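Long-range contacts in CELL WALL surface anchor family protein (Streptococcus pneumoniae, PDB 2WW8), which serves as an adhesin of the pneumococcal pilus and probably recognises host cells through an integrin-like metal-binding domain: residues Val50-Thr55 / Pro725-Ser730; Ala65-Lys70 / Gln80-Gln85; Leu231-Ser236 / Thr340-His345; Val273-Thr278 / Gly355-Gln360. All blocks are in the same frame, centred on the assembly; numbering follows the deposited sequence.

From the N terminus, strand 48-55 opens contact 1, and its partner arrives only 670 residues later. Contact 2 follows at once, a short hairpin between 65-70 and 80-85 within the same prealbumin-like domain; E54 and I52 of contact 1 pack on F67 of contact 2. Some 88 to 97 Å away, between contact centres, the chain builds the metal-binding domain. There 231-236 opens contact 3 and 273-278 opens contact 4; 340-345 then closes the first and 355-360 the second, so the two cross. They share a parallel sheet and touch through strands 225-232 and 269-275. Last comes 725-730, closing contact 1 around all the others and returning the chain to its first domain.

Contact 1. Residues Val50-Thr55 / Pro725-Ser730; sequences VVIKET and PEITIS
Five main-chain hydrogen bonds zip V50-T55 to P725-S730 as parallel neighbours in the sheet of a prealbumin-like domain. Each takes a peptide N-H of one strand to a carbonyl of the other. They start at V51 N to P725 O (3.0 Å) and are shorter from K53 on, with K53 N to I727 O at 2.8 Å and I729 N to K53 O at 2.7 Å and nearly straight (172°). CA-H groups of E726, I52, T728 and E54 add weaker contacts to the same carbonyls.

Apolar contacts gather on the face of I52, E54, I727 and I729. I52 and I729 run side by side, the branch methyl I52 CG2 meeting I729 CD1 at 3.8 Å. At the strand start V50 CG2, anti to its own N, crosses P725 CG at 4.0 Å.

Charge sits on the face of K53 and E726. The extended lysine crosses E726 obliquely, CD and CE beside the carboxylate and NZ 4.4 Å from E726 OE1, beyond a salt bridge; that oxygen pairs instead with R137 of the next strand.

The direct polar links between these two strands are thus all main-chain hydrogen bonds, with the largely apolar face, which also carries the buried E54, turned to F67 and strand 127-129.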
# COMPACT_ATOMS: atom_id res chain seq x y z
N VAL A 50 9.58 41.66 -6.19
CA VAL A 50 10.99 42.05 -6.37
C VAL A 50 11.52 42.76 -5.12
O VAL A 50 10.78 43.49 -4.46
CB VAL A 50 11.21 42.87 -7.66
CG1 VAL A 50 10.54 44.25 -7.58
CG2 VAL A 50 12.69 42.96 -7.99
N VAL A 51 12.78 42.53 -4.78
CA VAL A 51 13.36 43.09 -3.56
C VAL A 51 14.67 43.82 -3.95
O VAL A 51 15.42 43.32 -4.81
CB VAL A 51 13.58 41.96 -2.50
CG1 VAL A 51 14.44 42.40 -1.31
CG2 VAL A 51 12.24 41.34 -2.03
N ILE A 52 14.93 44.99 -3.37
CA ILE A 52 16.18 45.74 -3.61
C ILE A 52 16.95 46.01 -2.33
O ILE A 52 16.41 46.54 -1.36
CB ILE A 52 16.01 47.09 -4.34
CG1 ILE A 52 15.13 46.98 -5.59
CG2 ILE A 52 17.37 47.58 -4.79
CD1 ILE A 52 13.67 47.37 -5.37
N LYS A 53 18.22 45.60 -2.34
CA LYS A 53 19.17 45.87 -1.28
C LYS A 53 20.15 46.93 -1.78
O LYS A 53 20.50 46.92 -2.98
CB LYS A 53 20.00 44.64 -0.90
CG LYS A 53 19.26 43.61 -0.07
CD LYS A 53 20.22 42.53 0.42
CE LYS A 53 19.52 41.70 1.47
NZ LYS A 53 20.54 41.03 2.33
N GLU A 54 20.58 47.81 -0.86
CA GLU A 54 21.66 48.79 -1.11
C GLU A 54 22.84 48.63 -0.15
O GLU A 54 22.66 48.60 1.08
CB GLU A 54 21.12 50.21 -1.09
CG GLU A 54 19.97 50.45 -2.06
CD GLU A 54 19.95 51.86 -2.63
OE1 GLU A 54 20.56 52.75 -1.98
OE2 GLU A 54 19.32 52.07 -3.69
N THR A 55 24.04 48.49 -0.71
CA THR A 55 25.27 48.51 0.10
C THR A 55 26.17 49.74 -0.15
O THR A 55 26.04 50.44 -1.16
CB THR A 55 26.10 47.21 -0.05
OG1 THR A 55 26.59 47.11 -1.40
CG2 THR A 55 25.29 45.98 0.38
N PRO A 725 13.46 37.65 -7.45
CA PRO A 725 14.71 38.41 -7.68
C PRO A 725 15.04 39.45 -6.61
O PRO A 725 14.15 40.20 -6.18
CB PRO A 725 14.49 39.07 -9.05
CG PRO A 725 13.01 39.14 -9.21
CD PRO A 725 12.38 38.03 -8.39
N GLU A 726 16.30 39.46 -6.19
CA GLU A 726 16.89 40.46 -5.30
C GLU A 726 18.05 41.18 -6.00
O GLU A 726 19.12 40.60 -6.23
CB GLU A 726 17.30 39.82 -3.97
CG GLU A 726 18.20 40.69 -3.13
CD GLU A 726 19.13 39.84 -2.28
OE1 GLU A 726 18.59 39.33 -1.28
OE2 GLU A 726 20.34 39.71 -2.61
N ILE A 727 17.83 42.44 -6.35
CA ILE A 727 18.92 43.31 -6.80
C ILE A 727 19.70 43.90 -5.63
O ILE A 727 19.12 44.42 -4.67
CB ILE A 727 18.49 44.50 -7.65
CG1 ILE A 727 17.65 44.03 -8.83
CG2 ILE A 727 19.73 45.15 -8.22
CD1 ILE A 727 16.41 44.85 -9.01
N THR A 728 21.02 43.78 -5.72
CA THR A 728 21.91 44.46 -4.80
C THR A 728 22.54 45.65 -5.55
O THR A 728 23.16 45.51 -6.61
CB THR A 728 22.93 43.51 -4.15
OG1 THR A 728 22.20 42.53 -3.40
CG2 THR A 728 23.86 44.26 -3.18
N ILE A 729 22.31 46.83 -4.99
CA ILE A 729 22.93 48.05 -5.52
C ILE A 729 24.10 48.50 -4.66
O ILE A 729 23.94 48.77 -3.46
CB ILE A 729 21.94 49.18 -5.76
CG1 ILE A 729 21.15 48.88 -7.04
CG2 ILE A 729 22.70 50.49 -5.94
CD1 ILE A 729 19.78 49.51 -7.07
N SER A 730 25.26 48.51 -5.30
CA SER A 730 26.44 49.16 -4.75
C SER A 730 26.41 50.68 -4.96
O SER A 730 26.50 51.18 -6.08
CB SER A 730 27.71 48.55 -5.35
OG SER A 730 27.92 47.30 -4.74

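Contact 2. Residues Ala65-Lys70 / Gln80-Gln85; sequences AVFELK and QRTEAQ
This is the open end of a beta hairpin, strands 66-71 and 77-81, at the edge of the five-stranded antiparallel sheet of the prealbumin-like domain. F67 and Q80 form a hydrogen-bonded pair: F67 N reaches Q80 O at 2.7 Å almost straight (173°), and Q80 N returns to F67 O at 2.8 Å. V66 and R81 beyond them are a non-hydrogen-bonded pair, and T82 N then closes on A65 O at 2.8 Å, so the ladder runs just past the regular strand.

The tight part lies where A65, F67 and T82 meet. T82 CG2 is pushed up to A65 CB at 3.3 Å, closer than usual van der Waals contact, and the same methyl touches the F67 ring at its edge, in the ring plane, 3.7 Å from CE2. The torsion of T82 (chi1 95°) is well off a staggered position, which fits the crowding. F67 in turn packs on I52 and E54 of strand 48-55, so this side of the hairpin faces the domain interior. Q80 starts on the F67 face, against F91, but its amide leads away from the partner strand, with a weak bond from NE2 to E83 OE2 at 3.4 Å.

The other side is looser. R81 leaves the backbone as an extended arm, CG anti to its N, and crosses V66 obliquely; its guanidinium has a long, weak ion pair with D64. What V66 meets is the edge of the guanidinium, its methyl CG2 lying 3.8 Å from R81 NH1.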
# COMPACT_ATOMS: atom_id res chain seq x y z
N ALA A 65 16.58 54.20 1.81
CA ALA A 65 16.39 54.41 0.36
C ALA A 65 14.92 54.32 -0.08
O ALA A 65 14.10 53.67 0.59
CB ALA A 65 17.27 53.44 -0.45
N VAL A 66 14.57 54.96 -1.20
CA VAL A 66 13.17 55.11 -1.60
C VAL A 66 12.97 54.77 -3.08
O VAL A 66 13.55 55.42 -3.95
CB VAL A 66 12.55 56.48 -1.15
CG1 VAL A 66 11.36 56.92 -2.02
CG2 VAL A 66 12.13 56.45 0.33
N PHE A 67 12.14 53.75 -3.34
CA PHE A 67 11.94 53.25 -4.70
C PHE A 67 10.54 53.42 -5.25
O PHE A 67 9.57 53.44 -4.50
CB PHE A 67 12.36 51.77 -4.82
CG PHE A 67 13.83 51.55 -4.63
CD1 PHE A 67 14.71 51.62 -5.71
CD2 PHE A 67 14.34 51.31 -3.35
CE1 PHE A 67 16.07 51.43 -5.51
CE2 PHE A 67 15.70 51.12 -3.14
CZ PHE A 67 16.56 51.19 -4.23
N GLU A 68 10.46 53.49 -6.57
CA GLU A 68 9.18 53.59 -7.27
C GLU A 68 8.97 52.57 -8.38
O GLU A 68 9.81 52.41 -9.26
CB GLU A 68 8.95 55.01 -7.79
CG GLU A 68 8.87 55.95 -6.59
CD GLU A 68 8.24 57.31 -6.87
OE1 GLU A 68 8.05 57.67 -8.06
OE2 GLU A 68 7.95 58.00 -5.86
N LEU A 69 7.82 51.91 -8.31
CA LEU A 69 7.43 50.95 -9.33
C LEU A 69 6.19 51.44 -10.07
O LEU A 69 5.11 51.61 -9.47
CB LEU A 69 7.20 49.56 -8.72
CG LEU A 69 6.96 48.41 -9.70
CD1 LEU A 69 8.20 48.09 -10.54
CD2 LEU A 69 6.42 47.19 -8.94
N LYS A 70 6.35 51.67 -11.36
CA LYS A 70 5.23 52.21 -12.12
C LYS A 70 4.91 51.35 -13.33
O LYS A 70 5.79 50.97 -14.12
CB LYS A 70 5.33 53.73 -12.40
CG LYS A 70 6.14 54.16 -13.63
CD LYS A 70 5.53 55.39 -14.31
CE LYS A 70 6.48 55.94 -15.38
NZ LYS A 70 7.25 57.12 -14.88
N GLN A 80 8.07 52.30 -2.38
CA GLN A 80 8.48 51.51 -1.22
C GLN A 80 9.83 51.98 -0.67
O GLN A 80 10.68 52.46 -1.41
CB GLN A 80 8.53 50.02 -1.60
CG GLN A 80 8.47 49.03 -0.43
CD GLN A 80 7.08 48.92 0.20
OE1 GLN A 80 6.06 48.94 -0.50
NE2 GLN A 80 7.05 48.79 1.52
N ARG A 81 10.02 51.79 0.63
CA ARG A 81 11.14 52.37 1.37
C ARG A 81 11.96 51.26 2.03
O ARG A 81 11.39 50.41 2.71
CB ARG A 81 10.54 53.35 2.39
CG ARG A 81 11.48 54.00 3.40
CD ARG A 81 10.79 55.20 4.05
NE ARG A 81 11.53 55.73 5.20
CZ ARG A 81 12.45 56.70 5.16
NH1 ARG A 81 12.78 57.31 4.02
NH2 ARG A 81 13.05 57.09 6.28
N THR A 82 13.28 51.26 1.87
CA THR A 82 14.07 50.17 2.44
C THR A 82 13.89 50.01 3.97
O THR A 82 14.26 50.88 4.76
CB THR A 82 15.56 50.12 1.98
OG1 THR A 82 16.41 50.81 2.91
CG2 THR A 82 15.75 50.69 0.58
N GLU A 83 13.27 48.89 4.34
CA GLU A 83 12.89 48.54 5.71
C GLU A 83 14.06 48.45 6.70
O GLU A 83 15.20 48.18 6.31
CB GLU A 83 12.01 47.27 5.72
CG GLU A 83 10.53 47.58 5.48
CD GLU A 83 9.90 46.74 4.37
OE1 GLU A 83 9.69 45.52 4.58
OE2 GLU A 83 9.61 47.29 3.27
N ALA A 84 13.73 48.67 7.98
CA ALA A 84 14.70 49.01 9.02
C ALA A 84 15.66 47.90 9.47
O ALA A 84 16.88 48.08 9.39
CB ALA A 84 13.99 49.64 10.22
N GLN A 85 15.12 46.77 9.94
CA GLN A 85 15.95 45.65 10.40
C GLN A 85 16.70 44.94 9.25
O GLN A 85 17.95 44.96 9.18
CB GLN A 85 15.13 44.65 11.24
CG GLN A 85 15.97 43.64 12.06
CD GLN A 85 17.01 44.29 12.98
OE1 GLN A 85 18.16 44.50 12.58
NE2 GLN A 85 16.61 44.63 14.20

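Contact 3. Residues Leu231-Ser236 / Thr340-His345; sequences LDNSNS and TEAEDH. With MG (magnesium ion), chain B.
D232 OD2 is gripped three times: magnesium-bound water 1 donates to it at 2.6 Å, and T386 OG1 and D387 N are its other partners. Its twin OD1 takes two more bonds, S234 N at 2.8 Å in an Asx turn and S234 OG on the syn lone pair at 2.6 Å. This is the DxSxS motif of a metal-ion-dependent adhesion site (MIDAS), at the end of strand 225-232 in a von Willebrand factor A-type domain. D232 acts from the second shell: it reaches the ion through water 1 and orients S234. The first shell holds S234 OG and S236 OG, each 2.2 Å from MG, three waters and D387. Both serine oxygens sit between their own backbone N and carbonyl carbon, a rotamer that turns them to the metal. One of these water positions could, as in integrins, be taken by an acidic group of a ligand.

The loop 340-345 lies along the part of the motif turned from the ion. N233 extends its amide, CG anti to N, and ND2 donates to E341 O at 2.9 Å (163°); the oxygen is in the amide plane, but the donor stands above the carbonyl plane. A342 points its methyl at S234 O. N235 runs alongside E343, its ND2 held by Y352 O. Water 2 stitches the gap by donating to N233 O and N235 OD1 and accepting from E343 N at 3.3 Å. Farther out, E343 OE2 receives both H345 N and, in the imidazole plane, H345 ND1 at 2.7 Å.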
# COMPACT_ATOMS: atom_id res chain seq x y z
N LEU A 231 -14.75 -34.32 5.59
CA LEU A 231 -13.31 -34.42 5.58
C LEU A 231 -12.87 -35.53 6.57
O LEU A 231 -13.14 -35.44 7.78
CB LEU A 231 -12.74 -33.08 6.03
CG LEU A 231 -11.20 -33.06 6.25
CD1 LEU A 231 -10.43 -33.47 4.98
CD2 LEU A 231 -10.74 -31.62 6.73
N ASP A 232 -12.26 -36.58 6.03
CA ASP A 232 -11.71 -37.71 6.81
C ASP A 232 -10.55 -37.23 7.69
O ASP A 232 -9.57 -36.62 7.23
CB ASP A 232 -11.38 -38.82 5.77
CG ASP A 232 -10.75 -40.10 6.34
OD1 ASP A 232 -10.22 -40.12 7.47
OD2 ASP A 232 -10.81 -41.08 5.54
N ASN A 233 -10.66 -37.46 9.01
CA ASN A 233 -9.57 -37.11 9.95
C ASN A 233 -9.13 -38.41 10.68
O ASN A 233 -8.73 -38.36 11.86
CB ASN A 233 -10.00 -36.01 10.92
CG ASN A 233 -8.83 -35.37 11.71
OD1 ASN A 233 -8.92 -35.32 12.93
ND2 ASN A 233 -7.77 -34.94 11.07
N SER A 234 -9.22 -39.57 10.01
CA SER A 234 -8.83 -40.86 10.59
C SER A 234 -7.28 -40.85 10.86
O SER A 234 -6.54 -40.01 10.33
CB SER A 234 -9.24 -42.03 9.68
OG SER A 234 -8.56 -41.85 8.43
N ASN A 235 -6.79 -41.78 11.69
CA ASN A 235 -5.38 -41.80 12.11
C ASN A 235 -4.40 -41.84 10.92
O ASN A 235 -3.36 -41.21 10.97
CB ASN A 235 -5.16 -43.04 12.98
CG ASN A 235 -5.96 -43.00 14.28
OD1 ASN A 235 -6.30 -41.92 14.76
ND2 ASN A 235 -6.27 -44.16 14.83
N SER A 236 -4.73 -42.62 9.88
CA SER A 236 -3.92 -42.72 8.66
C SER A 236 -3.67 -41.35 8.02
O SER A 236 -2.77 -41.23 7.19
CB SER A 236 -4.67 -43.56 7.63
OG SER A 236 -5.93 -43.00 7.28
N THR A 340 -5.50 -29.54 10.44
CA THR A 340 -4.31 -29.82 9.60
C THR A 340 -3.39 -30.90 10.19
O THR A 340 -2.22 -31.04 9.77
CB THR A 340 -3.47 -28.54 9.36
OG1 THR A 340 -3.18 -27.95 10.63
CG2 THR A 340 -4.25 -27.58 8.48
N GLU A 341 -3.92 -31.62 11.18
CA GLU A 341 -3.22 -32.73 11.85
C GLU A 341 -4.28 -33.78 12.09
O GLU A 341 -5.49 -33.44 12.13
CB GLU A 341 -2.71 -32.27 13.24
CG GLU A 341 -1.88 -30.97 13.25
CD GLU A 341 -0.46 -31.11 12.71
OE1 GLU A 341 0.05 -32.25 12.52
OE2 GLU A 341 0.18 -30.07 12.48
N ALA A 342 -3.82 -35.01 12.31
CA ALA A 342 -4.61 -36.11 12.79
C ALA A 342 -3.79 -36.74 13.93
O ALA A 342 -2.69 -36.32 14.25
CB ALA A 342 -4.87 -37.13 11.65
N GLU A 343 -4.29 -37.78 14.58
CA GLU A 343 -3.66 -38.28 15.77
C GLU A 343 -2.40 -39.02 15.28
O GLU A 343 -2.52 -40.00 14.52
CB GLU A 343 -4.66 -39.18 16.50
CG GLU A 343 -3.97 -39.94 17.60
CD GLU A 343 -3.38 -38.94 18.61
OE1 GLU A 343 -4.13 -38.00 19.01
OE2 GLU A 343 -2.17 -39.11 18.91
N ASP A 344 -1.22 -38.51 15.67
CA ASP A 344 0.11 -39.00 15.26
C ASP A 344 0.67 -40.24 15.98
O ASP A 344 1.53 -40.98 15.45
CB ASP A 344 1.17 -37.91 15.42
CG ASP A 344 1.00 -36.79 14.41
OD1 ASP A 344 0.29 -37.01 13.39
OD2 ASP A 344 1.61 -35.70 14.64
N HIS A 345 0.23 -40.42 17.21
CA HIS A 345 0.70 -41.51 18.08
C HIS A 345 0.06 -42.83 17.64
O HIS A 345 -0.79 -42.83 16.76
CB HIS A 345 0.35 -41.14 19.52
CG HIS A 345 0.97 -39.83 19.94
ND1 HIS A 345 0.33 -38.62 19.78
CD2 HIS A 345 2.21 -39.55 20.39
CE1 HIS A 345 1.14 -37.64 20.16
NE2 HIS A 345 2.29 -38.18 20.53
MG MG B . -8.05 -43.36 6.94
O HOH W 1 -10.06 -43.44 6.37
O HOH W 2 -7.24 -39.18 14.19
O HOH W 3 -8.03 -44.83 8.34
O HOH W 4 -7.25 -44.79 5.64

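Contact 4. Residues Val273-Thr278 / Gly355-Gln360; sequences VTYAST and GATFTQ
Here the C-terminal end of edge strand 269-275 meets the loop that leads into helix 359-373. Two hydrogen bonds hold them. F358 N, at the N-cap position of the helix, donates to A276 O at 2.8 Å, coming from well above the carbonyl plane (36°). A356 N donates to S277 OG at 3.0 Å, the hydroxyl being turned beside its own backbone N (chi1 -62°), where it also meets the A356 methyl.

In a von Willebrand factor A-type domain such as this one, the loop before this helix borders the metal site, and the T357 side chain indeed lies about 4 Å from the magnesium. A276 O is gripped a second time by water 6, which donates to it and to F358 O and so bridges strand end and helix start.

Y275 leans obliquely on the helix start, CE2 3.9 Å from T359 CA. Its hydroxyl bonds to H384 and, through water 5, to T359 OG1, which that water meets at 2.6 Å. F358 sends its ring the other way, CG anti to N, to meet Y394, while S277 O sits at the ring edge, in plane, 3.5 Å from F358 CD2.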
# COMPACT_ATOMS: atom_id res chain seq x y z
N VAL A 273 -17.98 -30.97 7.79
CA VAL A 273 -18.14 -32.12 8.67
C VAL A 273 -16.80 -32.86 8.65
O VAL A 273 -16.41 -33.43 7.61
CB VAL A 273 -19.26 -33.07 8.21
CG1 VAL A 273 -19.36 -34.35 9.11
CG2 VAL A 273 -20.66 -32.32 8.16
N THR A 274 -16.15 -32.92 9.81
CA THR A 274 -14.96 -33.73 9.98
C THR A 274 -15.32 -35.03 10.71
O THR A 274 -16.08 -35.00 11.71
CB THR A 274 -13.89 -32.94 10.71
OG1 THR A 274 -13.46 -31.88 9.83
CG2 THR A 274 -12.65 -33.83 11.05
N TYR A 275 -14.79 -36.15 10.23
CA TYR A 275 -15.20 -37.46 10.79
C TYR A 275 -14.04 -38.45 10.92
O TYR A 275 -13.08 -38.40 10.16
CB TYR A 275 -16.31 -38.16 10.01
CG TYR A 275 -15.90 -38.74 8.66
CD1 TYR A 275 -15.75 -37.91 7.54
CD2 TYR A 275 -15.67 -40.11 8.51
CE1 TYR A 275 -15.42 -38.44 6.29
CE2 TYR A 275 -15.36 -40.66 7.24
CZ TYR A 275 -15.25 -39.82 6.16
OH TYR A 275 -14.87 -40.39 4.96
N ALA A 276 -14.23 -39.41 11.83
CA ALA A 276 -13.36 -40.59 11.86
C ALA A 276 -14.27 -41.67 12.45
O ALA A 276 -15.17 -42.11 11.68
CB ALA A 276 -12.00 -40.35 12.59
N SER A 277 -14.07 -42.15 13.68
CA SER A 277 -15.02 -43.13 14.23
C SER A 277 -16.37 -42.49 14.54
O SER A 277 -17.34 -43.19 14.85
CB SER A 277 -14.50 -43.72 15.58
OG SER A 277 -13.26 -44.41 15.37
N THR A 278 -16.39 -41.15 14.60
CA THR A 278 -17.64 -40.40 14.80
C THR A 278 -17.40 -39.03 14.15
O THR A 278 -16.32 -38.77 13.59
CB THR A 278 -18.12 -40.28 16.31
OG1 THR A 278 -19.41 -39.62 16.43
CG2 THR A 278 -17.09 -39.43 17.08
N GLY A 355 -10.12 -42.85 15.88
CA GLY A 355 -9.70 -42.48 14.51
C GLY A 355 -9.86 -43.53 13.42
O GLY A 355 -8.98 -43.62 12.56
N ALA A 356 -10.91 -44.34 13.48
CA ALA A 356 -11.24 -45.27 12.40
C ALA A 356 -12.11 -44.51 11.35
O ALA A 356 -12.18 -43.28 11.38
CB ALA A 356 -12.04 -46.46 12.95
N THR A 357 -12.84 -45.21 10.48
CA THR A 357 -13.47 -44.65 9.28
C THR A 357 -14.95 -45.03 9.23
O THR A 357 -15.32 -46.07 8.66
CB THR A 357 -12.69 -45.06 8.03
OG1 THR A 357 -11.31 -44.80 8.28
CG2 THR A 357 -13.15 -44.26 6.74
N PHE A 358 -15.79 -44.18 9.83
CA PHE A 358 -17.25 -44.44 9.85
C PHE A 358 -17.95 -43.58 8.78
O PHE A 358 -18.55 -42.56 9.07
CB PHE A 358 -17.84 -44.15 11.22
CG PHE A 358 -19.24 -44.66 11.45
CD1 PHE A 358 -20.00 -45.29 10.44
CD2 PHE A 358 -19.75 -44.62 12.74
CE1 PHE A 358 -21.29 -45.78 10.72
CE2 PHE A 358 -21.04 -45.11 13.04
CZ PHE A 358 -21.83 -45.68 12.03
N THR A 359 -17.78 -44.00 7.53
CA THR A 359 -18.14 -43.21 6.35
C THR A 359 -19.66 -42.96 6.36
O THR A 359 -20.09 -41.84 6.12
CB THR A 359 -17.80 -44.00 5.06
OG1 THR A 359 -16.42 -44.35 5.14
CG2 THR A 359 -17.99 -43.12 3.77
N GLN A 360 -20.45 -43.98 6.71
CA GLN A 360 -21.91 -43.82 6.66
C GLN A 360 -22.44 -42.68 7.50
O GLN A 360 -23.34 -41.92 7.13
CB GLN A 360 -22.54 -45.12 7.15
CG GLN A 360 -24.02 -45.13 6.99
CD GLN A 360 -24.66 -46.45 7.46
OE1 GLN A 360 -24.00 -47.38 7.99
NE2 GLN A 360 -26.00 -46.51 7.28
O HOH W 5 -14.54 -43.03 3.88
O HOH W 6 -17.89 -40.88 11.47